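AA9 family lytic polysaccharide monooxygenase D (Myceliophthora thermophila, PDB 5UFV) is a secreted copper-dependent monooxygenase that depolymerises cellulose by oxidative cleavage of its glycosidic bonds, yielding C1-oxidised products. Local coordinates at residues L39-P44 against P166-E171; K45-G50 against A192-C197; H75-I80 against A159-N164. All coordinates share one frame; numbering follows the deposited sequence.

Contact 1 (L39-P44 against P166-E171)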
ATOM      1  N   LEU A  39       1.633  -8.336  12.091  1.00 32.81           N
ATOM      2  CA  LEU A  39       1.036  -9.686  12.086  1.00 33.26           C
ATOM      3  C   LEU A  39      -0.448  -9.720  12.386  1.00 33.97           C
ATOM      4  O   LEU A  39      -1.086 -10.747  12.196  1.00 36.38           O
ATOM      5  CB  LEU A  39       1.772 -10.599  13.063  1.00 33.85           C
ATOM      6  CG  LEU A  39       3.174 -10.987  12.563  1.00 35.07           C
ATOM      7  CD1 LEU A  39       4.031 -11.670  13.634  1.00 34.45           C
ATOM      8  CD2 LEU A  39       3.072 -11.840  11.306  1.00 33.82           C
ATOM      9  N   SER A  40      -1.012  -8.602  12.818  1.00 34.70           N
ATOM     10  CA  SER A  40      -2.432  -8.544  13.138  1.00 35.00           C
ATOM     11  C   SER A  40      -3.161  -7.372  12.456  1.00 34.23           C
ATOM     12  O   SER A  40      -2.763  -6.221  12.578  1.00 34.91           O
ATOM     13  CB  SER A  40      -2.590  -8.446  14.632  1.00 35.33           C
ATOM     14  OG  SER A  40      -3.671  -7.601  14.942  1.00 37.79           O
ATOM     15  N   ALA A  41      -4.252  -7.692  11.772  1.00 32.53           N
ATOM     16  CA  ALA A  41      -5.133  -6.721  11.136  1.00 31.89           C
ATOM     17  C   ALA A  41      -5.682  -5.613  12.044  1.00 32.75           C
ATOM     18  O   ALA A  41      -6.097  -4.563  11.563  1.00 34.56           O
ATOM     19  CB  ALA A  41      -6.306  -7.454  10.491  1.00 32.21           C
ATOM     20  N   SER A  42      -5.745  -5.825  13.340  1.00 32.64           N
ATOM     21  CA  SER A  42      -6.235  -4.763  14.197  1.00 34.05           C
ATOM     22  C   SER A  42      -5.098  -3.960  14.882  1.00 34.41           C
ATOM     23  O   SER A  42      -5.367  -3.120  15.740  1.00 35.23           O
ATOM     24  CB  SER A  42      -7.166  -5.367  15.236  1.00 35.74           C
ATOM     25  OG  SER A  42      -6.425  -6.089  16.195  1.00 36.69           O
ATOM     26  N   ASP A  43      -3.845  -4.221  14.510  1.00 34.15           N
ATOM     27  CA  ASP A  43      -2.694  -3.545  15.098  1.00 35.84           C
ATOM     28  C   ASP A  43      -2.589  -2.123  14.519  1.00 36.29           C
ATOM     29  O   ASP A  43      -2.676  -1.942  13.306  1.00 35.89           O
ATOM     30  CB  ASP A  43      -1.433  -4.367  14.802  1.00 37.09           C
ATOM     31  CG  ASP A  43      -0.157  -3.805  15.466  1.00 38.08           C
ATOM     32  OD1 ASP A  43      -0.142  -2.641  15.937  1.00 37.55           O
ATOM     33  OD2 ASP A  43       0.854  -4.549  15.493  1.00 36.07           O
ATOM     34  N   PRO A  44      -2.431  -1.100  15.377  1.00 37.14           N
ATOM     35  CA  PRO A  44      -2.293   0.282  14.870  1.00 37.27           C
ATOM     36  C   PRO A  44      -1.078   0.506  13.955  1.00 36.45           C
ATOM     37  O   PRO A  44      -1.084   1.420  13.114  1.00 35.03           O
ATOM     38  CB  PRO A  44      -2.138   1.125  16.145  1.00 38.63           C
ATOM     39  CG  PRO A  44      -2.631   0.277  17.256  1.00 38.25           C
ATOM     40  CD  PRO A  44      -2.496  -1.159  16.848  1.00 37.89           C
ATOM     41  N   PRO A 166      -1.132 -14.188   7.835  1.00 34.20           N
ATOM     42  CA  PRO A 166      -0.882 -13.009   7.012  1.00 34.12           C
ATOM     43  C   PRO A 166       0.189 -12.086   7.612  1.00 33.10           C
ATOM     44  O   PRO A 166       0.358 -12.043   8.817  1.00 35.67           O
ATOM     45  CB  PRO A 166      -2.225 -12.294   7.021  1.00 33.67           C
ATOM     46  CG  PRO A 166      -2.793 -12.651   8.364  1.00 34.46           C
ATOM     47  CD  PRO A 166      -2.429 -14.092   8.527  1.00 34.70           C
ATOM     48  N   GLN A 167       0.886 -11.374   6.737  1.00 32.67           N
ATOM     49  CA  GLN A 167       2.006 -10.541   7.086  1.00 31.29           C
ATOM     50  C   GLN A 167       1.853  -9.279   6.276  1.00 30.02           C
ATOM     51  O   GLN A 167       2.004  -9.325   5.077  1.00 30.69           O
ATOM     52  CB  GLN A 167       3.299 -11.188   6.657  1.00 31.44           C
ATOM     53  CG  GLN A 167       3.712 -12.425   7.420  1.00 34.03           C
ATOM     54  CD  GLN A 167       5.075 -12.919   6.963  1.00 35.97           C
ATOM     55  OE1 GLN A 167       5.650 -12.386   6.026  1.00 39.09           O
ATOM     56  NE2 GLN A 167       5.593 -13.931   7.615  1.00 39.85           N
ATOM     57  N   PHE A 168       1.577  -8.165   6.946  1.00 29.73           N
ATOM     58  CA  PHE A 168       1.391  -6.872   6.329  1.00 28.38           C
ATOM     59  C   PHE A 168       2.663  -6.035   6.410  1.00 27.56           C
ATOM     60  O   PHE A 168       3.321  -6.016   7.431  1.00 29.53           O
ATOM     61  CB  PHE A 168       0.306  -6.124   7.060  1.00 29.14           C
ATOM     62  CG  PHE A 168      -1.025  -6.845   7.120  1.00 30.38           C
ATOM     63  CD1 PHE A 168      -1.295  -7.770   8.114  1.00 29.77           C
ATOM     64  CD2 PHE A 168      -2.046  -6.518   6.227  1.00 31.10           C
ATOM     65  CE1 PHE A 168      -2.534  -8.389   8.186  1.00 31.20           C
ATOM     66  CE2 PHE A 168      -3.291  -7.139   6.299  1.00 30.31           C
ATOM     67  CZ  PHE A 168      -3.533  -8.077   7.277  1.00 30.97           C
ATOM     68  N   TYR A 169       2.995  -5.341   5.326  1.00 26.37           N
ATOM     69  CA  TYR A 169       4.189  -4.506   5.252  1.00 25.80           C
ATOM     70  C   TYR A 169       3.770  -3.178   4.642  1.00 25.75           C
ATOM     71  O   TYR A 169       3.651  -3.101   3.422  1.00 24.51           O
ATOM     72  CB  TYR A 169       5.243  -5.155   4.346  1.00 25.43           C
ATOM     73  CG  TYR A 169       5.689  -6.533   4.776  1.00 24.53           C
ATOM     74  CD1 TYR A 169       4.948  -7.667   4.459  1.00 23.54           C
ATOM     75  CD2 TYR A 169       6.868  -6.694   5.471  1.00 24.65           C
ATOM     76  CE1 TYR A 169       5.385  -8.920   4.833  1.00 24.65           C
ATOM     77  CE2 TYR A 169       7.311  -7.938   5.865  1.00 24.49           C
ATOM     78  CZ  TYR A 169       6.574  -9.040   5.542  1.00 25.62           C
ATOM     79  OH  TYR A 169       7.062 -10.253   5.961  1.00 27.66           O
ATOM     80  N   PRO A 170       3.517  -2.145   5.485  1.00 26.14           N
ATOM     81  CA  PRO A 170       3.028  -0.855   5.005  1.00 25.60           C
ATOM     82  C   PRO A 170       3.965   0.308   5.277  1.00 26.14           C
ATOM     83  O   PRO A 170       4.733   0.268   6.232  1.00 26.36           O
ATOM     84  CB  PRO A 170       1.779  -0.660   5.855  1.00 26.46           C
ATOM     85  CG  PRO A 170       2.205  -1.213   7.192  1.00 26.99           C
ATOM     86  CD  PRO A 170       3.212  -2.308   6.922  1.00 26.23           C
ATOM     87  N   GLU A 171       3.875   1.353   4.451  1.00 26.58           N
ATOM     88  CA  GLU A 171       4.588   2.612   4.677  1.00 25.61           C
ATOM     89  C   GLU A 171       3.748   3.753   4.107  1.00 26.82           C
ATOM     90  O   GLU A 171       2.998   3.524   3.156  1.00 27.87           O
ATOM     91  CB  GLU A 171       5.955   2.597   3.993  1.00 25.73           C
ATOM     92  CG  GLU A 171       7.088   1.943   4.776  1.00 25.05           C
ATOM     93  CD  GLU A 171       7.210   0.444   4.552  1.00 24.26           C
ATOM     94  OE1 GLU A 171       6.933  -0.047   3.445  1.00 23.35           O
ATOM     95  OE2 GLU A 171       7.609  -0.257   5.499  1.00 25.21           O
TER
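L39 and Q167 lie side by side with their side chains pointing the same way, and one branch of the leucine does the touching. The CB of L39 leaves the backbone away from strand 167-177, yet CG is anti to the carbonyl carbon (chi1 -72°), and the CD2 branch comes to 3.7 Å from P166 O and 4.0 Å from Q167 CG. The second meeting point is the F168 ring. It comes up obliquely to the loop, with CE1 4.0 Å from A41 N and CZ 4.3 Å from A41 CB, so the ring meets backbone as well as a methyl group. The loop's shape there is fixed locally: D43 N donates to S40 O at 3.0 Å in a type I turn, and S40 OG accepts from S42 N at 3.2 Å, which makes an ST turn. Beyond CG the Q167 chain is extended, and its OE1 accepts a hydrogen bond from Y169 OH at 2.6 Å, the donor standing 49° out of the amide carbonyl plane. Q167, which probably takes part in O2 binding, as in related enzymes, is thereby tied to the copper-site tyrosine, while its CG packs against L39. Q199 donates weakly to L39 O and accepts from A41 N, a further tie on the loop. Backbone bonds join F168 to V38, just before the loop, and Q167, Y169 and E171 to strand 149-159, its antiparallel neighbour in the larger sheet.

Contact 2 (K45-G50 against A192-C197)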
ATOM      1  N   LYS A  45      -0.055  -0.326  14.142  1.00 35.57           N
ATOM      2  CA  LYS A  45       1.112  -0.322  13.295  1.00 35.13           C
ATOM      3  C   LYS A  45       0.728  -0.609  11.863  1.00 32.34           C
ATOM      4  O   LYS A  45       1.451  -0.215  10.956  1.00 31.72           O
ATOM      5  CB  LYS A  45       2.118  -1.366  13.733  1.00 39.31           C
ATOM      6  CG  LYS A  45       2.601  -1.247  15.165  1.00 44.09           C
ATOM      7  CD  LYS A  45       3.854  -0.424  15.292  1.00 49.04           C
ATOM      8  CE  LYS A  45       4.103  -0.124  16.771  1.00 54.99           C
ATOM      9  NZ  LYS A  45       5.375   0.627  17.016  1.00 57.15           N
ATOM     10  N   LEU A  46      -0.406  -1.268  11.640  1.00 29.92           N
ATOM     11  CA  LEU A  46      -0.895  -1.473  10.269  1.00 29.44           C
ATOM     12  C   LEU A  46      -1.016  -0.193   9.417  1.00 27.87           C
ATOM     13  O   LEU A  46      -0.789  -0.238   8.227  1.00 26.67           O
ATOM     14  CB  LEU A  46      -2.232  -2.193  10.280  1.00 30.52           C
ATOM     15  CG  LEU A  46      -2.761  -2.614   8.915  1.00 31.31           C
ATOM     16  CD1 LEU A  46      -1.789  -3.564   8.218  1.00 31.85           C
ATOM     17  CD2 LEU A  46      -4.117  -3.256   9.072  1.00 32.20           C
ATOM     18  N   ARG A  47      -1.326   0.943  10.028  1.00 27.32           N
ATOM     19  CA  ARG A  47      -1.545   2.159   9.280  1.00 27.25           C
ATOM     20  C   ARG A  47      -0.309   2.638   8.535  1.00 27.30           C
ATOM     21  O   ARG A  47      -0.298   2.713   7.311  1.00 25.73           O
ATOM     22  CB  ARG A  47      -2.061   3.274  10.205  1.00 28.71           C
ATOM     23  CG  ARG A  47      -2.577   4.499   9.463  1.00 29.45           C
ATOM     24  CD  ARG A  47      -3.137   5.546  10.401  1.00 29.60           C
ATOM     25  NE  ARG A  47      -4.277   4.974  11.078  1.00 30.26           N
ATOM     26  CZ  ARG A  47      -4.877   5.488  12.129  1.00 29.35           C
ATOM     27  NH1 ARG A  47      -4.473   6.641  12.661  1.00 31.00           N
ATOM     28  NH2 ARG A  47      -5.872   4.818  12.652  1.00 28.22           N
ATOM     29  N   CYS A  48       0.724   2.990   9.274  1.00 29.26           N
ATOM     30  CA  CYS A  48       1.936   3.535   8.683  1.00 30.14           C
ATOM     31  C   CYS A  48       3.153   2.951   9.371  1.00 29.35           C
ATOM     32  O   CYS A  48       4.186   3.613   9.492  1.00 29.91           O
ATOM     33  CB  CYS A  48       1.938   5.060   8.829  1.00 35.09           C
ATOM     34  SG  CYS A  48       0.673   5.945   7.859  1.00 38.31           S
ATOM     35  N   ASN A  49       3.034   1.696   9.808  1.00 27.63           N
ATOM     36  CA  ASN A  49       4.134   0.987  10.449  1.00 26.27           C
ATOM     37  C   ASN A  49       4.673   1.791  11.617  1.00 26.30           C
ATOM     38  O   ASN A  49       5.881   1.812  11.848  1.00 26.88           O
ATOM     39  CB  ASN A  49       5.246   0.698   9.429  1.00 24.94           C
ATOM     40  CG  ASN A  49       5.929  -0.640   9.630  1.00 23.27           C
ATOM     41  OD1 ASN A  49       5.933  -1.215  10.698  1.00 24.73           O
ATOM     42  ND2 ASN A  49       6.541  -1.115   8.590  1.00 22.81           N
ATOM     43  N   GLY A  50       3.775   2.462  12.341  1.00 25.96           N
ATOM     44  CA  GLY A  50       4.134   3.197  13.563  1.00 25.45           C
ATOM     45  C   GLY A  50       4.750   4.575  13.361  1.00 24.95           C
ATOM     46  O   GLY A  50       5.029   5.252  14.325  1.00 25.86           O
ATOM     47  N   ALA A 192     -11.291   2.839   7.329  1.00 32.94           N
ATOM     48  CA  ALA A 192     -10.303   3.068   8.353  1.00 32.64           C
ATOM     49  C   ALA A 192      -9.196   2.035   8.231  1.00 30.77           C
ATOM     50  O   ALA A 192      -9.407   0.939   7.701  1.00 29.33           O
ATOM     51  CB  ALA A 192     -10.961   2.967   9.725  1.00 34.35           C
ATOM     52  N   ILE A 193      -8.013   2.397   8.709  1.00 30.78           N
ATOM     53  CA  ILE A 193      -6.900   1.450   8.796  1.00 32.04           C
ATOM     54  C   ILE A 193      -6.187   1.663  10.133  1.00 33.16           C
ATOM     55  O   ILE A 193      -5.726   2.774  10.411  1.00 33.70           O
ATOM     56  CB  ILE A 193      -5.865   1.669   7.693  1.00 32.26           C
ATOM     57  CG1 ILE A 193      -6.519   1.723   6.322  1.00 35.79           C
ATOM     58  CG2 ILE A 193      -4.854   0.548   7.692  1.00 32.16           C
ATOM     59  CD1 ILE A 193      -5.546   2.175   5.245  1.00 35.76           C
ATOM     60  N   PRO A 194      -6.111   0.648  10.992  1.00 33.22           N
ATOM     61  CA  PRO A 194      -6.769  -0.660  10.837  1.00 33.83           C
ATOM     62  C   PRO A 194      -8.282  -0.549  10.798  1.00 34.10           C
ATOM     63  O   PRO A 194      -8.825   0.459  11.248  1.00 33.84           O
ATOM     64  CB  PRO A 194      -6.356  -1.404  12.113  1.00 33.89           C
ATOM     65  CG  PRO A 194      -6.036  -0.326  13.098  1.00 32.82           C
ATOM     66  CD  PRO A 194      -5.463   0.800  12.305  1.00 32.47           C
ATOM     67  N   GLY A 195      -8.946  -1.572  10.257  1.00 34.11           N
ATOM     68  CA  GLY A 195     -10.401  -1.554  10.138  1.00 35.70           C
ATOM     69  C   GLY A 195     -10.965  -2.112   8.842  1.00 36.78           C
ATOM     70  O   GLY A 195     -12.039  -2.717   8.837  1.00 38.28           O
ATOM     71  N   TYR A 196     -10.262  -1.908   7.736  1.00 35.29           N
ATOM     72  CA  TYR A 196     -10.785  -2.326   6.436  1.00 35.46           C
ATOM     73  C   TYR A 196     -10.929  -3.844   6.252  1.00 35.36           C
ATOM     74  O   TYR A 196     -11.594  -4.309   5.310  1.00 33.93           O
ATOM     75  CB  TYR A 196      -9.925  -1.737   5.307  1.00 34.53           C
ATOM     76  CG  TYR A 196      -8.588  -2.408   5.077  1.00 34.09           C
ATOM     77  CD1 TYR A 196      -8.468  -3.466   4.188  1.00 33.78           C
ATOM     78  CD2 TYR A 196      -7.440  -1.961   5.724  1.00 35.00           C
ATOM     79  CE1 TYR A 196      -7.255  -4.070   3.961  1.00 34.13           C
ATOM     80  CE2 TYR A 196      -6.210  -2.561   5.502  1.00 34.92           C
ATOM     81  CZ  TYR A 196      -6.121  -3.621   4.612  1.00 35.38           C
ATOM     82  OH  TYR A 196      -4.903  -4.244   4.372  1.00 34.99           O
ATOM     83  N   CYS A 197     -10.267  -4.608   7.112  1.00 35.11           N
ATOM     84  CA  CYS A 197     -10.382  -6.054   7.082  1.00 37.75           C
ATOM     85  C   CYS A 197     -10.338  -6.550   8.500  1.00 38.28           C
ATOM     86  O   CYS A 197      -9.832  -5.839   9.349  1.00 38.59           O
ATOM     87  CB  CYS A 197      -9.245  -6.683   6.272  1.00 37.45           C
ATOM     88  SG  CYS A 197      -7.566  -6.402   6.901  1.00 38.25           S
TER
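R47 holds the carbonyl of I193 side-on with two nitrogens. NE donates to I193 O at 2.7 Å, nearly along the C=O axis (169°), and NH2 reaches the same oxygen at 3.0 Å by a more bent bond. The oxygen lies only 5° out of the guanidinium plane. The chain, otherwise extended, bends at chi3 (-63°), which places NE beside the carbonyl. Next to this grip, L46 and I193 cross at about a right angle, with L46 CG 4.0 Å from I193 CG2. L46 CD2 also sits 4.2 Å from P194 CB and 4.2 Å from Y196 CE2, meeting the tyrosine ring obliquely. The peptide bond between I193 and P194 is cis, a sharp change of direction in the loop that follows strand 190-191; here that loop packs on the short 45-48 helix against the AA9 beta-sandwich, where L46 touches F168 of strand 167-177. Further out, R47 NH1 is hydrogen-bonded to D95 O, and R154 of strand 149-159 donates to the carbonyls of L46 and R47. One face of the Y196 ring carries C197 SG, offset toward the rim, and Y196 OH is hydrogen-bonded to E156 OE2. The C48-C172 disulfide fastens the helix to strand 167-177.

Contact 3 (H75-I80 against A159-N164). With CU (copper (II) ion), chain G.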
ATOM      1  N   HIS A  75       8.762 -12.052  -0.947  1.00 31.44           N
ATOM      2  CA  HIS A  75       7.593 -12.968  -1.055  1.00 30.74           C
ATOM      3  C   HIS A  75       6.836 -12.877  -2.378  1.00 29.79           C
ATOM      4  O   HIS A  75       6.570 -11.800  -2.880  1.00 29.97           O
ATOM      5  CB  HIS A  75       6.625 -12.746   0.112  1.00 30.18           C
ATOM      6  CG  HIS A  75       7.277 -12.838   1.448  1.00 29.65           C
ATOM      7  ND1 HIS A  75       7.896 -13.987   1.879  1.00 30.08           N
ATOM      8  CD2 HIS A  75       7.447 -11.920   2.433  1.00 30.01           C
ATOM      9  CE1 HIS A  75       8.429 -13.775   3.070  1.00 30.67           C
ATOM     10  NE2 HIS A  75       8.160 -12.534   3.434  1.00 30.96           N
ATOM     11  N   SER A  76       6.451 -14.027  -2.898  1.00 30.67           N
ATOM     12  CA  SER A  76       5.830 -14.126  -4.207  1.00 31.89           C
ATOM     13  C   SER A  76       4.335 -14.366  -4.193  1.00 30.87           C
ATOM     14  O   SER A  76       3.741 -14.448  -5.237  1.00 30.19           O
ATOM     15  CB  SER A  76       6.518 -15.235  -5.002  1.00 34.12           C
ATOM     16  OG  SER A  76       7.838 -14.814  -5.286  1.00 35.68           O
ATOM     17  N   GLN A  77       3.727 -14.457  -3.019  1.00 32.15           N
ATOM     18  CA  GLN A  77       2.279 -14.562  -2.909  1.00 32.67           C
ATOM     19  C   GLN A  77       1.656 -13.472  -2.048  1.00 30.39           C
ATOM     20  O   GLN A  77       2.008 -13.297  -0.899  1.00 31.92           O
ATOM     21  CB  GLN A  77       1.896 -15.898  -2.302  1.00 35.96           C
ATOM     22  CG  GLN A  77       2.328 -17.099  -3.122  1.00 39.86           C
ATOM     23  CD  GLN A  77       3.717 -17.591  -2.770  1.00 42.27           C
ATOM     24  OE1 GLN A  77       4.168 -17.479  -1.636  1.00 45.58           O
ATOM     25  NE2 GLN A  77       4.401 -18.141  -3.751  1.00 47.12           N
ATOM     26  N   GLY A  78       0.718 -12.755  -2.629  1.00 28.48           N
ATOM     27  CA  GLY A  78      -0.189 -11.907  -1.910  1.00 27.82           C
ATOM     28  C   GLY A  78      -0.442 -10.625  -2.693  1.00 28.68           C
ATOM     29  O   GLY A  78       0.246 -10.327  -3.677  1.00 27.39           O
ATOM     30  N   PRO A  79      -1.440  -9.846  -2.262  1.00 28.85           N
ATOM     31  CA  PRO A  79      -1.782  -8.622  -2.962  1.00 29.16           C
ATOM     32  C   PRO A  79      -0.906  -7.379  -2.688  1.00 28.95           C
ATOM     33  O   PRO A  79      -0.155  -7.309  -1.713  1.00 27.42           O
ATOM     34  CB  PRO A  79      -3.214  -8.357  -2.495  1.00 29.71           C
ATOM     35  CG  PRO A  79      -3.261  -8.925  -1.141  1.00 29.78           C
ATOM     36  CD  PRO A  79      -2.433 -10.175  -1.229  1.00 29.58           C
ATOM     37  N   ILE A  80      -1.034  -6.425  -3.594  1.00 28.46           N
ATOM     38  CA  ILE A  80      -0.447  -5.117  -3.480  1.00 29.40           C
ATOM     39  C   ILE A  80      -1.622  -4.172  -3.332  1.00 29.38           C
ATOM     40  O   ILE A  80      -2.566  -4.261  -4.106  1.00 29.82           O
ATOM     41  CB  ILE A  80       0.265  -4.740  -4.795  1.00 30.02           C
ATOM     42  CG1 ILE A  80       1.368  -5.740  -5.092  1.00 30.64           C
ATOM     43  CG2 ILE A  80       0.819  -3.336  -4.724  1.00 29.71           C
ATOM     44  CD1 ILE A  80       2.050  -5.503  -6.410  1.00 32.13           C
ATOM     45  N   ALA A 159       1.884 -10.392   2.446  1.00 28.37           N
ATOM     46  CA  ALA A 159       2.419 -11.683   2.078  1.00 30.18           C
ATOM     47  C   ALA A 159       1.532 -12.784   2.672  1.00 32.43           C
ATOM     48  O   ALA A 159       1.085 -12.704   3.822  1.00 33.09           O
ATOM     49  CB  ALA A 159       3.862 -11.838   2.546  1.00 29.96           C
ATOM     50  N   LEU A 160       1.277 -13.807   1.866  1.00 31.97           N
ATOM     51  CA  LEU A 160       0.378 -14.891   2.239  1.00 32.44           C
ATOM     52  C   LEU A 160       1.019 -16.288   2.100  1.00 33.07           C
ATOM     53  O   LEU A 160       0.297 -17.265   2.020  1.00 31.73           O
ATOM     54  CB  LEU A 160      -0.886 -14.791   1.368  1.00 32.25           C
ATOM     55  CG  LEU A 160      -1.695 -13.480   1.475  1.00 30.80           C
ATOM     56  CD1 LEU A 160      -2.847 -13.449   0.491  1.00 30.91           C
ATOM     57  CD2 LEU A 160      -2.254 -13.294   2.854  1.00 30.70           C
ATOM     58  N   HIS A 161       2.357 -16.371   2.056  1.00 34.07           N
ATOM     59  CA  HIS A 161       3.040 -17.667   1.927  1.00 34.49           C
ATOM     60  C   HIS A 161       2.666 -18.606   3.062  1.00 37.77           C
ATOM     61  O   HIS A 161       2.503 -19.806   2.806  1.00 37.94           O
ATOM     62  CB  HIS A 161       4.567 -17.524   1.859  1.00 33.63           C
ATOM     63  CG  HIS A 161       5.304 -18.819   1.616  1.00 32.71           C
ATOM     64  ND1 HIS A 161       5.974 -19.495   2.616  1.00 32.76           N
ATOM     65  CD2 HIS A 161       5.507 -19.537   0.486  1.00 32.27           C
ATOM     66  CE1 HIS A 161       6.547 -20.576   2.119  1.00 32.36           C
ATOM     67  NE2 HIS A 161       6.276 -20.628   0.829  1.00 32.72           N
ATOM     68  N   GLN A 162       2.518 -18.078   4.291  1.00 39.33           N
ATOM     69  CA  GLN A 162       2.201 -18.916   5.483  1.00 44.91           C
ATOM     70  C   GLN A 162       0.709 -19.112   5.689  1.00 41.63           C
ATOM     71  O   GLN A 162       0.019 -18.185   6.107  1.00 41.63           O
ATOM     72  CB  GLN A 162       2.739 -18.309   6.811  1.00 50.81           C
ATOM     73  CG  GLN A 162       4.247 -18.290   7.036  1.00 58.24           C
ATOM     74  CD  GLN A 162       4.875 -19.681   7.003  1.00 66.65           C
ATOM     75  OE1 GLN A 162       4.512 -20.567   7.791  1.00 68.42           O
ATOM     76  NE2 GLN A 162       5.825 -19.880   6.075  1.00 67.80           N
ATOM     77  N   ALA A 163       0.217 -20.321   5.463  1.00 43.12           N
ATOM     78  CA  ALA A 163      -1.193 -20.648   5.746  1.00 42.72           C
ATOM     79  C   ALA A 163      -1.672 -20.025   7.077  1.00 42.23           C
ATOM     80  O   ALA A 163      -1.027 -20.183   8.121  1.00 40.42           O
ATOM     81  CB  ALA A 163      -1.383 -22.150   5.770  1.00 42.22           C
ATOM     82  N   ASN A 164      -2.782 -19.286   7.011  1.00 42.66           N
ATOM     83  CA  ASN A 164      -3.415 -18.656   8.201  1.00 45.35           C
ATOM     84  C   ASN A 164      -2.599 -17.540   8.890  1.00 42.69           C
ATOM     85  O   ASN A 164      -3.036 -17.005   9.908  1.00 40.93           O
ATOM     86  CB  ASN A 164      -3.858 -19.720   9.252  1.00 45.24           C
ATOM     87  CG  ASN A 164      -4.849 -20.745   8.675  1.00 47.17           C
ATOM     88  OD1 ASN A 164      -6.006 -20.430   8.404  1.00 44.46           O
ATOM     89  ND2 ASN A 164      -4.386 -21.975   8.479  1.00 48.47           N
TER
HETATM   90 CU    CU G 301       9.169 -11.606   4.882  1.00 34.36          CU
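L160 N donates to Q77 O at 2.9 Å (155° at the hydrogen), and the CA-H of A159 leans on the same oxygen, with A159 CA 3.4 Å from Q77 O. These backbone contacts join two loops beside the histidine brace of the AA9 monooxygenases, the copper site to which H75 and the methylated H1 contribute. H75 binds the copper ion through NE2 at 2.0 Å. Its CB points toward the 159-164 loop and its ring rests obliquely on the methyl of A159, H75 CD2 being 3.6 Å from A159 CB. A small side chain thus backs a copper ligand, while W73 meets the H75 ring edge-to-face. On the other side of the backbone bond, L160 CD1 lies 3.9 Å from CA of G78, which has no side chain to intervene, and 3.7 Å from P79 CD; L160 and P79 cross at about a right angle. Q77, buried, and H161, exposed, run side by side, pointing the same way, with amide and ring planes 34° apart. H161 probably takes part in O2 binding, as in relatives, and the rotation of the Q77 amide is fixed from outside the two loops: Q77 NE2 donates to E121 OE1 and T120 O. That hold leaves the amide oxygen turned to the imidazole. CG of H161 is anti to its own backbone N, and Q77 OE1 lies at the ring edge, in plane, 3.2 Å from H161 CD2.

Contacts 1 and 3 meet at the copper site, although their centres are 13 Å apart. Strand 167-177 bridges them: A159 N and Q167 O, 2.8 Å apart, form a probable hydrogen bond. Y169 OH and Q167 OE1 each pack 3.6 Å from H75 NE2, without hydrogen-bonding to it. Y169 OH is 2.7 Å from the copper ion, beside the H75 ligand of contact 3. Contact 2 is centred 7 Å from contact 1 but 18 Å from contact 3, and the L46 side chain is about 14 Å from the copper at nearest approach. It joins contact 1 through N49 ND2, 3.3 Å from P170 O, and through P194 CB, packed against A41 O.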